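Lin1944 protein (Listeria innocua, PDB 3D7L) is of unknown function but has the Rossmann fold of the short-chain dehydrogenase/reductase family and may be an oxidoreductase. Local coordinates at residues Val135-Ala139 against Arg151-Val155; Gln93-Val97 against Phe110-Thr114; Gly115-Glu119 against Ser198-Tyr202. One frame throughout, in Å; residues are numbered along the deposited sequence.

Interaction 1 (Val135-Ala139 against Arg151-Val155)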
loop_
_atom_site.group_PDB
_atom_site.type_symbol
_atom_site.label_atom_id
_atom_site.label_comp_id
_atom_site.label_asym_id
_atom_site.label_seq_id
_atom_site.Cartn_x
_atom_site.Cartn_y
_atom_site.Cartn_z
ATOM N N VAL D 135 -4.323 -0.230 0.307
ATOM C CA VAL D 135 -5.764 -0.046 0.100
ATOM C C VAL D 135 -6.339 0.941 1.132
ATOM O O VAL D 135 -7.205 1.793 0.797
ATOM C CB VAL D 135 -6.492 -1.425 0.044
ATOM C CG1 VAL D 135 -8.027 -1.274 0.066
ATOM C CG2 VAL D 135 -6.071 -2.190 -1.249
ATOM N N THR D 136 -5.801 0.897 2.356
ATOM C CA THR D 136 -6.282 1.768 3.444
ATOM C C THR D 136 -5.998 3.219 3.064
ATOM O O THR D 136 -6.909 4.077 3.083
ATOM C CB THR D 136 -5.621 1.431 4.812
ATOM O OG1 THR D 136 -5.959 0.094 5.212
ATOM C CG2 THR D 136 -6.069 2.372 5.889
ATOM N N ALA D 137 -4.746 3.467 2.695
ATOM C CA ALA D 137 -4.268 4.805 2.329
ATOM C C ALA D 137 -4.913 5.352 1.057
ATOM O O ALA D 137 -5.258 6.532 1.017
ATOM C CB ALA D 137 -2.761 4.809 2.198
ATOM N N PHE D 138 -5.053 4.522 0.029
ATOM C CA PHE D 138 -5.789 4.902 -1.200
ATOM C C PHE D 138 -7.196 5.415 -0.888
ATOM O O PHE D 138 -7.580 6.493 -1.322
ATOM C CB PHE D 138 -5.902 3.741 -2.213
ATOM C CG PHE D 138 -6.815 4.052 -3.397
ATOM C CD1 PHE D 138 -6.368 4.875 -4.444
ATOM C CD2 PHE D 138 -8.133 3.564 -3.445
ATOM C CE1 PHE D 138 -7.214 5.190 -5.537
ATOM C CE2 PHE D 138 -8.991 3.875 -4.517
ATOM C CZ PHE D 138 -8.531 4.690 -5.576
ATOM N N ALA D 139 -7.943 4.632 -0.130
ATOM C CA ALA D 139 -9.327 4.954 0.265
ATOM C C ALA D 139 -9.453 6.255 1.072
ATOM O O ALA D 139 -10.350 7.068 0.810
ATOM C CB ALA D 139 -9.924 3.790 1.058
ATOM N N ARG D 151 -19.112 8.031 -1.321
ATOM C CA ARG D 151 -18.270 7.744 -0.142
ATOM C C ARG D 151 -17.405 6.518 -0.365
ATOM O O ARG D 151 -17.717 5.664 -1.213
ATOM C CB ARG D 151 -19.129 7.576 1.119
ATOM C CG ARG D 151 -20.125 8.746 1.361
ATOM C CD ARG D 151 -21.050 8.479 2.576
ATOM N NE ARG D 151 -21.973 7.400 2.276
ATOM C CZ ARG D 151 -21.884 6.143 2.721
ATOM N NH1 ARG D 151 -20.933 5.764 3.561
ATOM N NH2 ARG D 151 -22.793 5.265 2.348
ATOM N N ILE D 152 -16.300 6.435 0.377
ATOM C CA ILE D 152 -15.431 5.253 0.299
ATOM C C ILE D 152 -14.789 4.956 1.656
ATOM O O ILE D 152 -14.132 5.822 2.253
ATOM C CB ILE D 152 -14.348 5.377 -0.844
ATOM C CG1 ILE D 152 -13.380 4.181 -0.814
ATOM C CG2 ILE D 152 -13.539 6.715 -0.710
ATOM C CD1 ILE D 152 -12.601 3.994 -2.120
ATOM N N ASN D 153 -14.992 3.729 2.133
ATOM C CA ASN D 153 -14.394 3.281 3.396
ATOM C C ASN D 153 -13.718 1.919 3.231
ATOM O O ASN D 153 -13.921 1.253 2.230
ATOM C CB ASN D 153 -15.462 3.146 4.496
ATOM C CG ASN D 153 -16.213 4.435 4.752
ATOM O OD1 ASN D 153 -15.624 5.427 5.186
ATOM N ND2 ASN D 153 -17.532 4.419 4.517
ATOM N N THR D 154 -12.939 1.505 4.223
ATOM C CA THR D 154 -12.388 0.161 4.215
ATOM C C THR D 154 -12.793 -0.571 5.491
ATOM O O THR D 154 -13.036 0.058 6.530
ATOM C CB THR D 154 -10.841 0.122 4.058
ATOM O OG1 THR D 154 -10.222 0.915 5.066
ATOM C CG2 THR D 154 -10.431 0.633 2.702
ATOM N N VAL D 155 -12.887 -1.886 5.396
ATOM C CA VAL D 155 -13.141 -2.733 6.554
ATOM C C VAL D 155 -11.905 -3.617 6.747
ATOM O O VAL D 155 -11.424 -4.235 5.791
ATOM C CB VAL D 155 -14.441 -3.533 6.406
ATOM C CG1 VAL D 155 -14.610 -4.550 7.579
ATOM C CG2 VAL D 155 -15.649 -2.571 6.321
HETATM O O HOH W 1 -8.321 -0.356 6.366
HETATM O O HOH W 2 -9.061 3.559 4.629
#
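A139, V135 and F138 pack against I152 and T154 in a buried helix-on-sheet contact, where helix 126-142 lies over strand 151-157 of the central parallel sheet. The two short axes approach to 8.1 Å and run nearly antiparallel, at 160°, a close approach consistent with the small A139 at its centre. The methyl of A139 points at the strand and fits between two strand side chains: CB of A139 lies 3.6 Å from CG2 of T154 and 3.9 Å from CG1 of I152. I152 reaches it with CG1 anti to its own backbone N (chi1 175°), which carries CD1 on toward the F138 ring; there CD1 of I152 comes obliquely to CE2 of F138, 4.3 Å away. The other branch of I152, CG2, rests against the carbonyl O of A139. T154 divides its labour. CG2 of T154 turns inward, where CG1 of V135 crosses it obliquely at 4.0 Å, while OG1 faces a pair of waters. One water spans OG1 of T136 and OG1 of T154, at 2.7 and 2.6 Å; the second links the backbone O of T136 to that same OG1 of T154. The hydroxyl of T136 also bonds to O of N132, one turn earlier in the helix. The polar margin is thus joined through water, and no direct hydrogen bond crosses the contact. Beyond it, F138 packs on A126 of the second subunit. A helix laid back over the strand it leads into is the second half of a beta-alpha-beta crossover, here strand 108-113, helix 126-142 and strand 151-157 of the Rossmann fold.

Interaction 2 (Gln93-Val97 against Phe110-Thr114)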
loop_
_atom_site.group_PDB
_atom_site.type_symbol
_atom_site.label_atom_id
_atom_site.label_comp_id
_atom_site.label_asym_id
_atom_site.label_seq_id
_atom_site.Cartn_x
_atom_site.Cartn_y
_atom_site.Cartn_z
ATOM N N GLN D 93 -8.445 -4.545 -6.220
ATOM C CA GLN D 93 -9.445 -3.767 -5.473
ATOM C C GLN D 93 -9.417 -2.274 -5.841
ATOM O O GLN D 93 -10.467 -1.624 -5.933
ATOM C CB GLN D 93 -9.273 -3.928 -3.966
ATOM C CG GLN D 93 -9.579 -5.290 -3.413
ATOM C CD GLN D 93 -9.817 -5.211 -1.901
ATOM O OE1 GLN D 93 -10.964 -5.140 -1.451
ATOM N NE2 GLN D 93 -8.726 -5.199 -1.115
ATOM N N ILE D 94 -8.232 -1.739 -6.082
ATOM C CA ILE D 94 -8.131 -0.321 -6.430
ATOM C C ILE D 94 -8.726 -0.044 -7.808
ATOM O O ILE D 94 -9.482 0.934 -7.985
ATOM C CB ILE D 94 -6.692 0.237 -6.197
ATOM C CG1 ILE D 94 -6.468 0.382 -4.663
ATOM C CG2 ILE D 94 -6.506 1.589 -6.891
ATOM C CD1 ILE D 94 -5.065 0.585 -4.211
ATOM N N ASN D 95 -8.453 -0.944 -8.749
ATOM C CA ASN D 95 -9.025 -0.870 -10.088
ATOM C C ASN D 95 -10.534 -0.954 -10.080
ATOM O O ASN D 95 -11.192 -0.278 -10.876
ATOM C CB ASN D 95 -8.373 -1.892 -11.036
ATOM C CG ASN D 95 -6.942 -1.478 -11.432
ATOM O OD1 ASN D 95 -6.532 -0.364 -11.150
ATOM N ND2 ASN D 95 -6.194 -2.377 -12.058
ATOM N N LEU D 96 -11.114 -1.724 -9.158
ATOM C CA LEU D 96 -12.582 -1.700 -9.045
ATOM C C LEU D 96 -13.093 -0.295 -8.735
ATOM O O LEU D 96 -14.202 0.068 -9.131
ATOM C CB LEU D 96 -13.101 -2.679 -7.996
ATOM C CG LEU D 96 -12.850 -4.171 -8.150
ATOM C CD1 LEU D 96 -13.286 -4.812 -6.848
ATOM C CD2 LEU D 96 -13.555 -4.826 -9.371
ATOM N N VAL D 97 -12.298 0.485 -8.003
ATOM C CA VAL D 97 -12.636 1.885 -7.721
ATOM C C VAL D 97 -12.345 2.754 -8.951
ATOM O O VAL D 97 -13.225 3.500 -9.408
ATOM C CB VAL D 97 -11.882 2.419 -6.478
ATOM C CG1 VAL D 97 -12.053 3.904 -6.348
ATOM C CG2 VAL D 97 -12.332 1.682 -5.216
ATOM N N PHE D 110 -18.179 3.112 -2.081
ATOM C CA PHE D 110 -17.302 1.941 -2.216
ATOM C C PHE D 110 -16.943 1.408 -0.825
ATOM O O PHE D 110 -16.691 2.188 0.083
ATOM C CB PHE D 110 -15.976 2.309 -2.901
ATOM C CG PHE D 110 -16.094 2.651 -4.345
ATOM C CD1 PHE D 110 -16.138 1.654 -5.311
ATOM C CD2 PHE D 110 -16.128 3.983 -4.757
ATOM C CE1 PHE D 110 -16.234 1.962 -6.664
ATOM C CE2 PHE D 110 -16.222 4.296 -6.128
ATOM C CZ PHE D 110 -16.258 3.281 -7.064
ATOM N N THR D 111 -16.893 0.087 -0.656
ATOM C CA THR D 111 -16.308 -0.495 0.561
ATOM C C THR D 111 -15.265 -1.532 0.157
ATOM O O THR D 111 -15.575 -2.450 -0.598
ATOM C CB THR D 111 -17.337 -1.134 1.464
ATOM O OG1 THR D 111 -18.419 -0.231 1.648
ATOM C CG2 THR D 111 -16.740 -1.507 2.811
ATOM N N LEU D 112 -14.037 -1.383 0.664
ATOM C CA LEU D 112 -12.929 -2.279 0.276
ATOM C C LEU D 112 -12.439 -3.099 1.464
ATOM O O LEU D 112 -12.610 -2.682 2.598
ATOM C CB LEU D 112 -11.786 -1.453 -0.313
ATOM C CG LEU D 112 -11.708 -1.141 -1.811
ATOM C CD1 LEU D 112 -13.042 -1.168 -2.613
ATOM C CD2 LEU D 112 -10.882 0.162 -2.076
ATOM N N THR D 113 -11.820 -4.254 1.233
ATOM C CA THR D 113 -11.389 -5.073 2.389
ATOM C C THR D 113 -9.882 -4.989 2.602
ATOM O O THR D 113 -9.128 -5.082 1.649
ATOM C CB THR D 113 -11.818 -6.562 2.268
ATOM O OG1 THR D 113 -13.245 -6.642 2.127
ATOM C CG2 THR D 113 -11.390 -7.359 3.501
ATOM N N THR D 114 -9.454 -4.783 3.853
ATOM C CA THR D 114 -8.032 -4.785 4.182
ATOM C C THR D 114 -7.734 -5.991 5.118
ATOM O O THR D 114 -7.978 -7.140 4.733
ATOM C CB THR D 114 -7.597 -3.416 4.779
ATOM O OG1 THR D 114 -8.474 -3.077 5.853
ATOM C CG2 THR D 114 -7.687 -2.284 3.740
#
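Q93 reaches from helix 79-100 to the backbone of T113, and its side chain illustrates how one amide can read both polar groups of a strand residue. From CB, which points at the strand, the chain runs extended through CG, the chi2 torsion of -161° bringing CD of Q93 within 3.6 Å of O of T113. At the tip both amide atoms engage T113. OE1 of Q93 accepts from N of T113 at 3.0 Å, the N-H nearly straight at 169° and the donor lying in the plane of the Q93 side-chain carbonyl, on a lone pair. NE2 of Q93 donates to O of T113 at 2.8 Å, and that acceptor lies in the plane of the Q93 amide. Together the two bonds fix the rotation of the amide and tell its oxygen from its nitrogen. Each end has a further partner: OE1 also bonds to OG of S64, on the next strand of the sheet, and NE2 to O of K89, one turn back in the helix. The flank of OE1 rests near CB of L112. One turn on, V97 supplies the apolar half of the contact. Its CG2 sits over one face of the F110 ring, 4.1 Å from the ring centroid, in a CH-pi contact displaced toward the rim, and the same methyl meets CD2 of L112 at 3.8 Å. CE1 of F110 comes within 3.8 Å of CA of V97. Alongside, F138 of helix 126-142 packs on V97, and I152 of the neighbouring strand touches both V97 and F110. The axes of 93-97 and 110-113 run almost antiparallel, 9.5 Å apart; such a helix layer on a parallel sheet is the alpha/beta architecture of a Rossmann fold.

Interaction 3 (Gly115-Glu119 against Ser198-Tyr202); sequences GIMME and SYQVY
OE2 of E119 is gripped by two side chains at the C-terminal end of the chain and by a water. The phenol OH of Y202 donates to OE2 of E119 at 2.7 Å, arriving on the anti side and tilted out of the carboxylate plane. NE2 of Q200 comes to OE2 of E119 from the syn side at 2.8 Å, along a bent bond with a 134° angle at the hydrogen. A water also donates to OE2 and, at 2.6 Å, meets OG of S198. The glutamate can reach this cluster because its chain bends at chi2 (-147°), while its carboxylate stands steeply, at 76°, to the tyrosine ring. The ring itself is clasped between I116 and Q200: CG1 of I116 lies over the centre of one face, 3.6 Å from the centroid, and CB of Q200 covers the opposite face. M118, a selenomethionine in this crystal, brings CE near the phenol oxygen, which has a second hydrogen-bond partner in OG of S156. Three donors directed at one carboxylate oxygen would be expected to favour the ionised form of E119, so that the loop is held to the chain's last residues by a shared acceptor and by a ring packed on both faces.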
loop_
_atom_site.group_PDB
_atom_site.type_symbol
_atom_site.label_atom_id
_atom_site.label_comp_id
_atom_site.label_asym_id
_atom_site.label_seq_id
_atom_site.Cartn_x
_atom_site.Cartn_y
_atom_site.Cartn_z
ATOM N N GLY D 115 -7.234 -5.744 6.332
ATOM C CA GLY D 115 -6.931 -6.825 7.261
ATOM C C GLY D 115 -5.927 -6.460 8.342
ATOM O O GLY D 115 -5.045 -5.603 8.141
ATOM N N ILE D 116 -6.069 -7.116 9.496
ATOM C CA ILE D 116 -5.215 -6.889 10.660
ATOM C C ILE D 116 -3.710 -7.099 10.372
ATOM O O ILE D 116 -2.872 -6.622 11.103
ATOM C CB ILE D 116 -5.647 -7.800 11.853
ATOM C CG1 ILE D 116 -5.155 -7.227 13.201
ATOM C CG2 ILE D 116 -5.236 -9.240 11.592
ATOM C CD1 ILE D 116 -5.622 -7.960 14.414
HETATM N N MSE D 117 -3.366 -7.804 9.310
HETATM C CA MSE D 117 -1.952 -8.103 9.077
HETATM C C MSE D 117 -1.091 -6.864 8.831
HETATM O O MSE D 117 0.114 -6.900 9.066
HETATM C CB MSE D 117 -1.774 -9.102 7.949
HETATM C CG MSE D 117 -1.948 -10.498 8.436
HETATM SE SE MSE D 117 -1.586 -11.757 7.017
HETATM C CE MSE D 117 -3.390 -12.055 6.425
HETATM N N MSE D 118 -1.704 -5.777 8.362
HETATM C CA MSE D 118 -1.002 -4.492 8.262
HETATM C C MSE D 118 -0.681 -3.820 9.612
HETATM O O MSE D 118 0.179 -2.946 9.660
HETATM C CB MSE D 118 -1.799 -3.526 7.391
HETATM C CG MSE D 118 -3.119 -3.100 8.049
HETATM SE SE MSE D 118 -4.000 -1.681 7.049
HETATM C CE MSE D 118 -5.663 -1.587 8.035
ATOM N N GLU D 119 -1.382 -4.194 10.688
ATOM C CA GLU D 119 -1.249 -3.522 12.008
ATOM C C GLU D 119 -0.679 -4.416 13.114
ATOM O O GLU D 119 -0.069 -3.925 14.062
ATOM C CB GLU D 119 -2.604 -3.006 12.510
ATOM C CG GLU D 119 -3.405 -2.237 11.466
ATOM C CD GLU D 119 -4.261 -1.090 12.049
ATOM O OE1 GLU D 119 -3.683 -0.234 12.779
ATOM O OE2 GLU D 119 -5.495 -1.046 11.756
ATOM N N SER D 198 -11.423 3.710 8.039
ATOM C CA SER D 198 -10.953 2.332 8.179
ATOM C C SER D 198 -11.650 1.777 9.425
ATOM O O SER D 198 -11.404 2.233 10.553
ATOM C CB SER D 198 -9.416 2.298 8.309
ATOM O OG SER D 198 -8.941 0.990 8.623
ATOM N N TYR D 199 -12.576 0.840 9.208
ATOM C CA TYR D 199 -13.344 0.221 10.276
ATOM C C TYR D 199 -12.640 -1.049 10.678
ATOM O O TYR D 199 -12.732 -2.058 9.981
ATOM C CB TYR D 199 -14.770 -0.110 9.804
ATOM C CG TYR D 199 -15.618 1.107 9.473
ATOM C CD1 TYR D 199 -15.623 2.216 10.308
ATOM C CD2 TYR D 199 -16.421 1.137 8.334
ATOM C CE1 TYR D 199 -16.401 3.348 10.022
ATOM C CE2 TYR D 199 -17.210 2.269 8.038
ATOM C CZ TYR D 199 -17.195 3.359 8.893
ATOM O OH TYR D 199 -17.942 4.477 8.625
ATOM N N GLN D 200 -11.922 -1.001 11.794
ATOM C CA GLN D 200 -11.188 -2.169 12.284
ATOM C C GLN D 200 -12.169 -3.077 13.036
ATOM O O GLN D 200 -12.955 -2.596 13.834
ATOM C CB GLN D 200 -10.089 -1.715 13.251
ATOM C CG GLN D 200 -9.105 -0.639 12.711
ATOM C CD GLN D 200 -8.307 0.007 13.846
ATOM O OE1 GLN D 200 -8.796 0.128 14.982
ATOM N NE2 GLN D 200 -7.077 0.386 13.564
ATOM N N VAL D 201 -12.167 -4.375 12.742
ATOM C CA VAL D 201 -12.963 -5.335 13.532
ATOM C C VAL D 201 -11.946 -6.332 14.108
ATOM O O VAL D 201 -11.760 -7.426 13.561
ATOM C CB VAL D 201 -14.099 -6.053 12.709
ATOM C CG1 VAL D 201 -15.021 -6.879 13.619
ATOM C CG2 VAL D 201 -14.957 -5.051 11.915
ATOM N N TYR D 202 -11.278 -5.932 15.196
ATOM C CA TYR D 202 -10.160 -6.729 15.746
ATOM C C TYR D 202 -10.524 -7.443 17.051
ATOM O O TYR D 202 -9.916 -8.451 17.439
ATOM C CB TYR D 202 -8.907 -5.881 15.950
ATOM C CG TYR D 202 -8.291 -5.245 14.701
ATOM C CD1 TYR D 202 -8.534 -5.755 13.410
ATOM C CD2 TYR D 202 -7.435 -4.144 14.820
ATOM C CE1 TYR D 202 -7.971 -5.176 12.289
ATOM C CE2 TYR D 202 -6.862 -3.539 13.675
ATOM C CZ TYR D 202 -7.125 -4.079 12.419
ATOM O OH TYR D 202 -6.554 -3.523 11.284
ATOM O OXT TYR D 202 -11.453 -7.011 17.754
HETATM O O HOH W 3 -6.900 1.105 10.294
#

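Overall arrangement
From the N terminus, the first contact to close is interaction 2, where the chain leaves helix 79-100, turns back and enters strand 108-113. Segment 115-119, which directly follows segment 110-114, opens interaction 3, whose loop closes only at the C terminus. Nested within it is interaction 1, closed when helix 126-142 gives way to strand 151-157. Interactions 2 and 1 are therefore in series, and nothing crosses. In space, strands 108-113, 151-157 and 198-201 are successive neighbours in one parallel sheet, with backbone bonds such as R151 to F110 and T154 to Y199 joining them. All three contacts also reach the second subunit.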